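Local coordinates for protein Rho guanine nucleotide exchange factor 12 (Homo sapiens, PDB 1TXD) that acts as a guanine nucleotide exchange factor for the small GTPase RhoA through the DH and PH domains captured in this fragment, at residues Q8-S11 and R12-L16; Q288-D292 and R293-R297. The protein carries 1 engineered substitution. All blocks are in the same frame, centred on the assembly; numbering follows the deposited sequence.

Interaction 1: residues Q8-S11 and R12-L16; sequences QLVS and REVLL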
# COMPACT_ATOMS: atom_id res chain seq x y z
N GLN A 8 -11.61 31.43 -19.19
CA GLN A 8 -11.13 31.46 -20.58
C GLN A 8 -12.11 30.83 -21.56
O GLN A 8 -12.34 31.37 -22.64
CB GLN A 8 -9.77 30.75 -20.67
CG GLN A 8 -9.17 30.67 -22.09
CD GLN A 8 -8.91 32.04 -22.72
OE1 GLN A 8 -9.43 32.34 -23.79
NE2 GLN A 8 -8.10 32.87 -22.05
N LEU A 9 -12.67 29.68 -21.20
CA LEU A 9 -13.74 29.08 -21.99
C LEU A 9 -14.86 30.10 -22.18
O LEU A 9 -15.02 30.66 -23.27
CB LEU A 9 -14.30 27.80 -21.34
CG LEU A 9 -13.56 26.47 -21.57
CD1 LEU A 9 -14.08 25.35 -20.63
CD2 LEU A 9 -13.66 26.03 -23.03
N VAL A 10 -15.60 30.37 -21.10
CA VAL A 10 -16.87 31.10 -21.18
C VAL A 10 -16.71 32.52 -21.69
O VAL A 10 -15.76 33.21 -21.30
CB VAL A 10 -17.59 31.24 -19.81
CG1 VAL A 10 -19.05 31.68 -20.02
CG2 VAL A 10 -17.54 29.94 -19.01
N SER A 11 -17.65 32.95 -22.52
CA SER A 11 -17.73 34.35 -22.91
C SER A 11 -17.76 35.21 -21.63
O SER A 11 -18.43 34.85 -20.66
CB SER A 11 -18.94 34.60 -23.82
OG SER A 11 -20.14 34.85 -23.11
N ARG A 12 -17.01 36.31 -21.61
CA ARG A 12 -16.98 37.24 -20.46
C ARG A 12 -18.35 37.87 -20.19
O ARG A 12 -18.63 38.31 -19.07
CB ARG A 12 -15.97 38.37 -20.69
CG ARG A 12 -14.54 37.92 -20.94
CD ARG A 12 -13.49 38.97 -20.63
NE ARG A 12 -13.61 40.16 -21.46
CZ ARG A 12 -12.68 41.12 -21.57
NH1 ARG A 12 -11.52 41.02 -20.91
NH2 ARG A 12 -12.90 42.17 -22.35
N GLU A 13 -19.18 37.93 -21.22
CA GLU A 13 -20.45 38.65 -21.19
C GLU A 13 -21.61 37.79 -20.67
O GLU A 13 -22.74 38.25 -20.57
CB GLU A 13 -20.75 39.17 -22.59
CG GLU A 13 -20.14 40.55 -22.87
CD GLU A 13 -18.75 40.50 -23.49
OE1 GLU A 13 -18.14 39.41 -23.52
OE2 GLU A 13 -18.27 41.57 -23.96
N VAL A 14 -21.32 36.51 -20.40
CA VAL A 14 -22.30 35.59 -19.79
C VAL A 14 -21.89 35.34 -18.33
O VAL A 14 -22.73 35.04 -17.47
CB VAL A 14 -22.44 34.28 -20.65
CG1 VAL A 14 -22.88 33.04 -19.82
CG2 VAL A 14 -23.41 34.55 -21.83
N LEU A 15 -20.60 35.51 -18.08
CA LEU A 15 -20.00 35.53 -16.76
C LEU A 15 -20.53 36.67 -15.90
O LEU A 15 -20.51 36.59 -14.67
CB LEU A 15 -18.47 35.74 -16.92
CG LEU A 15 -17.49 34.84 -16.18
CD1 LEU A 15 -17.91 33.41 -16.11
CD2 LEU A 15 -16.11 34.89 -16.84
N LEU A 16 -20.94 37.75 -16.55
CA LEU A 16 -21.48 38.92 -15.84
C LEU A 16 -22.74 38.55 -15.11
O LEU A 16 -23.02 39.07 -14.05
CB LEU A 16 -21.80 40.05 -16.78
CG LEU A 16 -20.71 41.06 -16.99
CD1 LEU A 16 -21.19 42.03 -18.04
CD2 LEU A 16 -20.32 41.79 -15.70
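The backbone carbonyl oxygen of Ser11 is held by two amides of the turn that follows it, a small example of one acceptor shared by successive donors. Val14 N reaches Ser11 O at 3.3 Å with a nearly straight N-H angle of 163°, and Leu15 N reaches the same oxygen at 3.4 Å. Both bonds are weak; one runs from i+3 to i and the other from i+4 to i, and together they join Ser11 to the weakly bonded helix at about 12-15. One step on, a further weak bond runs from Leu16 N to Arg12 O.

The side chain of Ser11 folds over the same turn. Its hydroxyl lies between the backbone N and the carbonyl carbon (chi1 86°), which swings OG forward over Val14; there OG comes within 3.4 Å of Val14 CB, with the CG2 branch alongside. The other branch of Val14 turns to Val10. Their CG1 methyls approach to 4.1 Å, and the two side chains cross at about a right angle, touching through one branch each. Leu15 CD1 approaches Val10 CB at 4.3 Å, giving the valine a second apolar neighbour.

Much of this surface contact is exposed, but Val10 is buried. It links helix 6-9 to helix 12-15, two short helices ahead of the long helix 20-57: Leu15 also rests on Trp6 and Gln7 of helix 6-9, while Val10 packs on Val97 and Leu9 on Ser96, both in the loop between helices 72-90 and 102-109.

Interaction 2: residues Q288-D292 and R293-R297; sequences QKQDD and RLVLR
Gln288 and Val295 face each other in a beta hairpin of the PH domain, where strand 283-290 reverses through a type II' turn from Gln290 to Arg293 into strand 293-295. The hairpin is a compact example of a chain reversed by a two-residue turn, with Asp291 and Asp292 at its corners. Val295 N donates to Gln288 O over 3.3 Å, a weak bond, and the return bond from Gln288 N to Val295 O is long and weak, at 3.5 Å.

On the face carrying Gln288, Gln290 and Val295, the CG2 methyl of Val295 does most of the touching. With CG2 anti to the carbonyl carbon and CG1 anti to the backbone N (chi1 -152°), CG2 leans over the partner strand, 3.5 Å from Gln288 O and 4.1 Å from Gln290 CG. Farther along, Gln288 OE1 lies 3.9 Å from Arg297 NE, a proximity rather than a hydrogen bond, with the amide and guanidinium planes turned 70° apart. The other face carries Lys289 and Leu294, which run side by side in the same direction and meet through Lys289 CG and Leu294 CD2 at 4.2 Å.

Outside the hairpin, Leu294 packs on Tyr227 and Arg230 of the long helix 191-230, and its backbone bonds to Arg230 and Asp232, bringing the strand against the end of that helix and strand 231-232. Leu296 lies on Val285 and Leu287, earlier in the partner strand.

The turn itself is closed by Arg293 N, which donates to Gln290 O across 3.3 Å from above the carbonyl plane, 51° out of it.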
# COMPACT_ATOMS: atom_id res chain seq x y z
N GLN A 288 18.73 -13.49 14.22
CA GLN A 288 19.92 -12.70 14.56
C GLN A 288 20.37 -11.82 13.39
O GLN A 288 20.60 -12.33 12.29
CB GLN A 288 21.08 -13.64 14.96
CG GLN A 288 21.57 -13.49 16.41
CD GLN A 288 22.92 -14.16 16.66
OE1 GLN A 288 23.08 -15.35 16.38
NE2 GLN A 288 23.88 -13.40 17.18
N LYS A 289 20.51 -10.52 13.63
CA LYS A 289 20.95 -9.56 12.59
C LYS A 289 22.46 -9.63 12.33
O LYS A 289 23.24 -8.93 12.98
CB LYS A 289 20.55 -8.11 12.96
CG LYS A 289 19.18 -7.65 12.43
CD LYS A 289 18.90 -6.16 12.66
CE LYS A 289 17.50 -5.78 12.16
NZ LYS A 289 17.44 -4.50 11.40
N GLN A 290 22.86 -10.47 11.38
CA GLN A 290 24.27 -10.63 11.01
C GLN A 290 24.53 -10.07 9.61
O GLN A 290 24.39 -10.79 8.61
CB GLN A 290 24.67 -12.11 11.06
CG GLN A 290 24.85 -12.66 12.48
CD GLN A 290 26.29 -13.01 12.83
OE1 GLN A 290 27.23 -12.47 12.25
NE2 GLN A 290 26.46 -13.93 13.77
N ASP A 291 24.92 -8.80 9.54
CA ASP A 291 25.00 -8.04 8.28
C ASP A 291 23.63 -8.07 7.59
O ASP A 291 22.63 -7.62 8.17
CB ASP A 291 26.13 -8.56 7.37
CG ASP A 291 27.52 -8.28 7.93
OD1 ASP A 291 27.70 -7.29 8.67
OD2 ASP A 291 28.50 -9.00 7.66
N ASP A 292 23.56 -8.60 6.36
CA ASP A 292 22.31 -8.65 5.59
C ASP A 292 21.35 -9.74 6.07
O ASP A 292 20.13 -9.56 6.02
CB ASP A 292 22.60 -8.86 4.10
CG ASP A 292 23.20 -7.62 3.43
OD1 ASP A 292 23.05 -6.51 3.97
OD2 ASP A 292 23.83 -7.68 2.35
N ARG A 293 21.89 -10.86 6.53
CA ARG A 293 21.10 -12.07 6.76
C ARG A 293 20.26 -12.00 8.04
O ARG A 293 20.40 -11.10 8.86
CB ARG A 293 22.02 -13.30 6.83
CG ARG A 293 22.95 -13.50 5.64
CD ARG A 293 24.13 -14.42 5.94
NE ARG A 293 25.23 -14.25 4.99
CZ ARG A 293 26.44 -14.79 5.12
NH1 ARG A 293 26.75 -15.56 6.17
NH2 ARG A 293 27.36 -14.57 4.20
N LEU A 294 19.37 -12.98 8.16
CA LEU A 294 18.56 -13.19 9.35
C LEU A 294 18.63 -14.67 9.67
O LEU A 294 18.02 -15.49 8.98
CB LEU A 294 17.09 -12.80 9.10
CG LEU A 294 16.77 -11.32 8.88
CD1 LEU A 294 15.28 -11.17 8.60
CD2 LEU A 294 17.22 -10.45 10.06
N VAL A 295 19.36 -15.01 10.73
CA VAL A 295 19.78 -16.40 10.96
C VAL A 295 18.80 -17.18 11.84
O VAL A 295 18.36 -16.70 12.88
CB VAL A 295 21.19 -16.48 11.56
CG1 VAL A 295 21.85 -17.80 11.17
CG2 VAL A 295 22.06 -15.31 11.12
N LEU A 296 18.45 -18.38 11.37
CA LEU A 296 17.66 -19.33 12.14
C LEU A 296 18.61 -20.43 12.66
O LEU A 296 19.01 -21.32 11.91
CB LEU A 296 16.58 -19.94 11.25
CG LEU A 296 15.42 -20.64 11.98
CD1 LEU A 296 14.51 -19.63 12.68
CD2 LEU A 296 14.61 -21.52 11.02
N ARG A 297 18.97 -20.33 13.95
CA ARG A 297 19.90 -21.28 14.60
C ARG A 297 19.66 -21.39 16.12
O ARG A 297 18.70 -20.82 16.65
CB ARG A 297 21.35 -20.87 14.31
CG ARG A 297 21.72 -19.47 14.77
CD ARG A 297 23.21 -19.26 14.94
NE ARG A 297 23.61 -19.25 16.34
CZ ARG A 297 24.85 -19.39 16.79
NH1 ARG A 297 25.86 -19.57 15.94
NH2 ARG A 297 25.09 -19.36 18.09

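Overall arrangement
The two contacts illustrate one principle in separate parts of the molecule: a chain changing course within a few residues, with weak backbone bonds and a little side-chain packing across the bend. Interaction 1 joins two short helices near the N-terminus, before the long helix 20-57; interaction 2 closes a hairpin of the PH domain. Their centres are 69 Å apart and their nearest atoms about 54 Å, on opposite sides of the chain's centre, so neither touches the other. The long helix 191-230 runs from the DH region to the PH domain, where its last turns meet residues 293-297. Interaction 1 instead lies beside the 96-97 loop.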